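PDB 1VH5: 1,4-dihydroxy-2-naphthoyl-CoA hydrolase from Escherichia coli, which hydrolyses 1,4-dihydroxy-2-naphthoyl-CoA to 1,4-dihydroxy-2-naphthoate and CoA in menaquinone biosynthesis, and also cleaves a wide range of other acyl-CoA thioesters. Local coordinates for residues 12-17 and 68-73; 74-77 and 81-84. All coordinates share one frame; numbering follows the deposited sequence. Where two conformers were deposited one is given.

Interaction 1: 12-17 and 68-73; sequences EALNAM and GSVAGY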
loop_
_atom_site.group_PDB
_atom_site.type_symbol
_atom_site.label_atom_id
_atom_site.label_comp_id
_atom_site.label_asym_id
_atom_site.label_seq_id
_atom_site.Cartn_x
_atom_site.Cartn_y
_atom_site.Cartn_z
ATOM N N GLU A 12 -12.420 -19.584 7.704
ATOM C CA GLU A 12 -11.335 -20.515 7.467
ATOM C C GLU A 12 -10.809 -20.496 6.026
ATOM O O GLU A 12 -9.596 -20.423 5.806
ATOM C CB GLU A 12 -11.798 -21.935 7.820
ATOM C CG GLU A 12 -11.261 -22.467 9.136
ATOM C CD GLU A 12 -11.696 -23.896 9.362
ATOM O OE1 GLU A 12 -11.130 -24.804 8.703
ATOM O OE2 GLU A 12 -12.634 -24.101 10.165
ATOM N N ALA A 13 -11.708 -20.608 5.046
ATOM C CA ALA A 13 -11.296 -20.678 3.642
ATOM C C ALA A 13 -10.758 -19.318 3.155
ATOM O O ALA A 13 -9.842 -19.264 2.327
ATOM C CB ALA A 13 -12.446 -21.198 2.744
ATOM N N LEU A 14 -11.325 -18.244 3.704
ATOM C CA LEU A 14 -10.861 -16.876 3.447
ATOM C C LEU A 14 -9.403 -16.737 3.920
ATOM O O LEU A 14 -8.520 -16.308 3.177
ATOM C CB LEU A 14 -11.750 -15.891 4.205
ATOM C CG LEU A 14 -11.918 -14.431 3.826
ATOM C CD1 LEU A 14 -11.869 -14.307 2.310
ATOM C CD2 LEU A 14 -13.229 -13.864 4.381
ATOM N N ASN A 15 -9.146 -17.159 5.157
ATOM C CA ASN A 15 -7.810 -17.074 5.727
ATOM C C ASN A 15 -6.797 -18.002 5.073
ATOM O O ASN A 15 -5.610 -17.698 5.047
ATOM C CB ASN A 15 -7.867 -17.248 7.238
ATOM C CG ASN A 15 -8.313 -15.992 7.910
ATOM O OD1 ASN A 15 -7.799 -14.915 7.577
ATOM N ND2 ASN A 15 -9.320 -16.060 8.764
ATOM N N ALA A 16 -7.273 -19.124 4.517
ATOM C CA ALA A 16 -6.388 -20.038 3.815
ATOM C C ALA A 16 -5.769 -19.425 2.561
ATOM O O ALA A 16 -4.699 -19.840 2.131
ATOM C CB ALA A 16 -7.120 -21.334 3.470
ATOM N N MET A 17 -6.422 -18.406 1.995
ATOM C CA MET A 17 -5.953 -17.806 0.742
ATOM C C MET A 17 -4.571 -17.165 0.845
ATOM O O MET A 17 -3.809 -17.123 -0.125
ATOM C CB MET A 17 -6.929 -16.719 0.292
ATOM C CG MET A 17 -8.284 -17.208 -0.135
ATOM S SD MET A 17 -9.351 -15.793 -0.500
ATOM C CE MET A 17 -8.768 -15.269 -2.121
ATOM N N GLY A 68 -10.633 -5.356 0.325
ATOM C CA GLY A 68 -11.500 -4.944 -0.776
ATOM C C GLY A 68 -11.464 -5.910 -1.952
ATOM O O GLY A 68 -12.484 -6.130 -2.608
ATOM N N SER A 69 -10.284 -6.432 -2.279
ATOM C CA SER A 69 -10.200 -7.369 -3.412
ATOM C C SER A 69 -11.005 -8.638 -3.182
ATOM O O SER A 69 -11.682 -9.108 -4.094
ATOM C CB SER A 69 -8.745 -7.802 -3.639
ATOM O OG SER A 69 -7.925 -6.697 -3.965
ATOM N N VAL A 70 -10.929 -9.210 -1.976
ATOM C CA VAL A 70 -11.702 -10.414 -1.674
ATOM C C VAL A 70 -13.186 -10.058 -1.577
ATOM O O VAL A 70 -14.007 -10.783 -2.114
ATOM C CB VAL A 70 -11.320 -10.921 -0.218
ATOM C CG1 VAL A 70 -12.383 -11.888 0.349
ATOM C CG2 VAL A 70 -9.950 -11.546 -0.169
ATOM N N ALA A 71 -13.536 -8.915 -0.978
ATOM C CA ALA A 71 -14.959 -8.525 -0.915
ATOM C C ALA A 71 -15.521 -8.405 -2.321
ATOM O O ALA A 71 -16.639 -8.885 -2.621
ATOM C CB ALA A 71 -15.124 -7.212 -0.153
ATOM N N GLY A 72 -14.750 -7.799 -3.212
ATOM C CA GLY A 72 -15.169 -7.640 -4.609
ATOM C C GLY A 72 -15.427 -8.995 -5.255
ATOM O O GLY A 72 -16.460 -9.207 -5.936
ATOM N N TYR A 73 -14.474 -9.938 -5.098
ATOM C CA TYR A 73 -14.618 -11.299 -5.637
ATOM C C TYR A 73 -15.889 -11.962 -5.090
ATOM O O TYR A 73 -16.646 -12.594 -5.848
ATOM C CB TYR A 73 -13.366 -12.121 -5.245
ATOM C CG TYR A 73 -13.556 -13.632 -5.448
ATOM C CD1 TYR A 73 -13.553 -14.194 -6.727
ATOM C CD2 TYR A 73 -13.731 -14.475 -4.348
ATOM C CE1 TYR A 73 -13.739 -15.587 -6.914
ATOM C CE2 TYR A 73 -13.892 -15.865 -4.525
ATOM C CZ TYR A 73 -13.889 -16.392 -5.810
ATOM O OH TYR A 73 -14.071 -17.756 -5.991
#

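Interaction 2: 74-77 and 81-84; sequences LCTE and KVVG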
loop_
_atom_site.group_PDB
_atom_site.type_symbol
_atom_site.label_atom_id
_atom_site.label_comp_id
_atom_site.label_asym_id
_atom_site.label_seq_id
_atom_site.Cartn_x
_atom_site.Cartn_y
_atom_site.Cartn_z
ATOM N N LEU A 74 -16.141 -11.791 -3.795
ATOM C CA LEU A 74 -17.312 -12.414 -3.171
ATOM C C LEU A 74 -18.628 -11.852 -3.681
ATOM O O LEU A 74 -19.682 -12.492 -3.460
ATOM C CB LEU A 74 -17.268 -12.334 -1.642
ATOM C CG LEU A 74 -16.093 -13.072 -0.967
ATOM C CD1 LEU A 74 -16.025 -12.712 0.509
ATOM C CD2 LEU A 74 -16.201 -14.604 -1.114
ATOM N N CYS A 75 -18.585 -10.717 -4.400
ATOM C CA CYS A 75 -19.775 -10.088 -4.984
ATOM C C CYS A 75 -19.876 -10.378 -6.484
ATOM O O CYS A 75 -20.670 -9.739 -7.189
ATOM C CB CYS A 75 -19.828 -8.584 -4.706
ATOM S SG CYS A 75 -20.067 -8.222 -2.946
ATOM N N THR A 76 -19.068 -11.318 -6.967
ATOM C CA THR A 76 -19.198 -11.813 -8.354
ATOM C C THR A 76 -19.620 -13.272 -8.312
ATOM O O THR A 76 -19.710 -13.873 -7.229
ATOM C CB THR A 76 -17.880 -11.670 -9.173
ATOM O OG1 THR A 76 -16.865 -12.526 -8.610
ATOM C CG2 THR A 76 -17.355 -10.237 -9.180
ATOM N N GLU A 77 -19.858 -13.856 -9.484
ATOM C CA GLU A 77 -20.295 -15.253 -9.504
ATOM C C GLU A 77 -19.641 -16.072 -10.613
ATOM O O GLU A 77 -19.081 -15.516 -11.561
ATOM C CB GLU A 77 -21.832 -15.349 -9.516
ATOM C CG GLU A 77 -22.533 -14.668 -10.683
ATOM C CD GLU A 77 -24.049 -14.678 -10.476
ATOM O OE1 GLU A 77 -24.630 -15.766 -10.592
ATOM O OE2 GLU A 77 -24.654 -13.622 -10.212
ATOM N N LYS A 81 -14.154 -12.550 -12.073
ATOM C CA LYS A 81 -13.154 -12.098 -11.122
ATOM C C LYS A 81 -13.165 -10.575 -11.107
ATOM O O LYS A 81 -13.852 -9.927 -11.907
ATOM C CB LYS A 81 -11.758 -12.615 -11.526
ATOM C CG LYS A 81 -11.612 -14.136 -11.699
ATOM C CD LYS A 81 -10.162 -14.460 -11.999
ATOM C CE LYS A 81 -9.975 -15.919 -12.392
ATOM N NZ LYS A 81 -8.702 -16.473 -11.851
ATOM N N VAL A 82 -12.413 -10.002 -10.169
ATOM C CA VAL A 82 -12.228 -8.549 -10.149
ATOM C C VAL A 82 -10.763 -8.196 -10.252
ATOM O O VAL A 82 -9.900 -8.966 -9.796
ATOM C CB VAL A 82 -12.848 -7.848 -8.901
ATOM C CG1 VAL A 82 -14.337 -8.204 -8.758
ATOM C CG2 VAL A 82 -12.121 -8.182 -7.618
ATOM N N VAL A 83 -10.512 -7.022 -10.833
ATOM C CA VAL A 83 -9.154 -6.484 -10.937
ATOM C C VAL A 83 -9.177 -5.078 -10.336
ATOM O O VAL A 83 -10.066 -4.278 -10.645
ATOM C CB VAL A 83 -8.732 -6.398 -12.464
ATOM C CG1 VAL A 83 -7.333 -5.802 -12.669
ATOM C CG2 VAL A 83 -8.832 -7.763 -13.121
ATOM N N GLY A 84 -8.227 -4.791 -9.454
ATOM C CA GLY A 84 -8.086 -3.461 -8.892
ATOM C C GLY A 84 -7.618 -2.454 -9.923
ATOM O O GLY A 84 -6.682 -2.691 -10.668
#

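Interaction 1: 12-17 and 68-73
Val70 presents its two methyl groups to a pair of side chains, Leu14 and Met17 of segment 12-17. The valine points toward that segment. CG1 lies anti to its backbone N (chi1 162°) and faces Leu14, whereas CG2 borders both CD1 of Leu14 and the sulfur of Met17. Leu14 leaves its backbone at a slant, and with CG anti to N (chi1 -157°) it extends CD1 obliquely across the valine fork. The modelled gap between Leu14 CD1 and Val70 CG1 is too short for two carbons to be real, and their exact spacing is therefore doubtful. Val70 also has a second conformer, and the distances from Met17 hold for the one given. In Met17 the chain runs straight on from CG to SD, which lies 4.3 Å from Val70 CG2, and the terminal methyl turns aside there, leaving CE of Met17 4.4 Å from the same CG2. The sulfur also lies beside its own chain neighbour, with Met17 SD 4.1 Å from Leu14 CD1, and leucine and methionine form one continuous apolar surface. Phe30 and Leu38, from strands 29-33 and 38-43, touch both Leu14 and Val70, and Phe52 of the second subunit packs on Met17. Helix 11-16 is thus laid against helix 57-74, the central helix of the hotdog fold, which also carries the inferred active-site residue Glu65. The attachment is wholly apolar: it rests on shape and exclusion of water, with no polar bond between these two segments to give it direction.

Interaction 2: 74-77 and 81-84
Thr76 and Val82 meet methyl to methyl, Thr76 CG2 lying 3.7 Å from Val82 CG1, with the two branched side chains set at an angle to one another. Both residues point toward the opposing segment, and this pair carries the apolar part of the contact. Beside it, Thr76 OG1 comes within 4.4 Å of Lys81 N, a distance of mere proximity, while Lys81 starts its side chain away from segment 74-77. The backbones come nearest here, where the CA atoms of Thr76 and Lys81 are 6.7 Å apart. The direction of the threonine methyl follows from a chi1 of 65°, which sets OG1 between the backbone N and the carbonyl carbon and leaves CG2 anti to that carbon. The hydroxyl's partners in the next shell are consistent with that setting: it is hydrogen-bonded to the carbonyl O of Tyr73, three residues earlier in the last turn of the helix, and to NH1 of Arg7. One residue on, Gln80 OE1 accepts a hydrogen bond from the backbone N of Glu77, tying the intervening turn to the segment 74-77, and Glu77 itself forms a salt bridge with Lys6. Gln114 of strand 113-121 touches both Thr76 and Val82, and Thr135 of strand 127-138 packs on the valine. Gly84, two residues beyond Val82, belongs to the substrate-binding site. The contact spans the short connection in which the chain leaves helix 57-74 and turns into strand 81-91, itself hydrogen-bonded through Lys81 and Val83 to the antiparallel strand 127-138.

Both contacts lie at the C-terminal end of helix 57-74, interaction 1 on its last turns and interaction 2 just beyond them. Interaction 1 receives the N-terminal helix, and interaction 2 then closes the loop that follows; they come in series along the chain with centres about 10 Å apart. They touch directly: Val82 sits against the backbone of the helix, its CG1 3.7 Å from Gly72 O and its CG2 3.7 Å from Ser69 O. A sheet wrapped round a central helix is what the hotdog fold of this thioesterase family leads one to expect; helix 11-16 is this chain's own addition at that end of the helix.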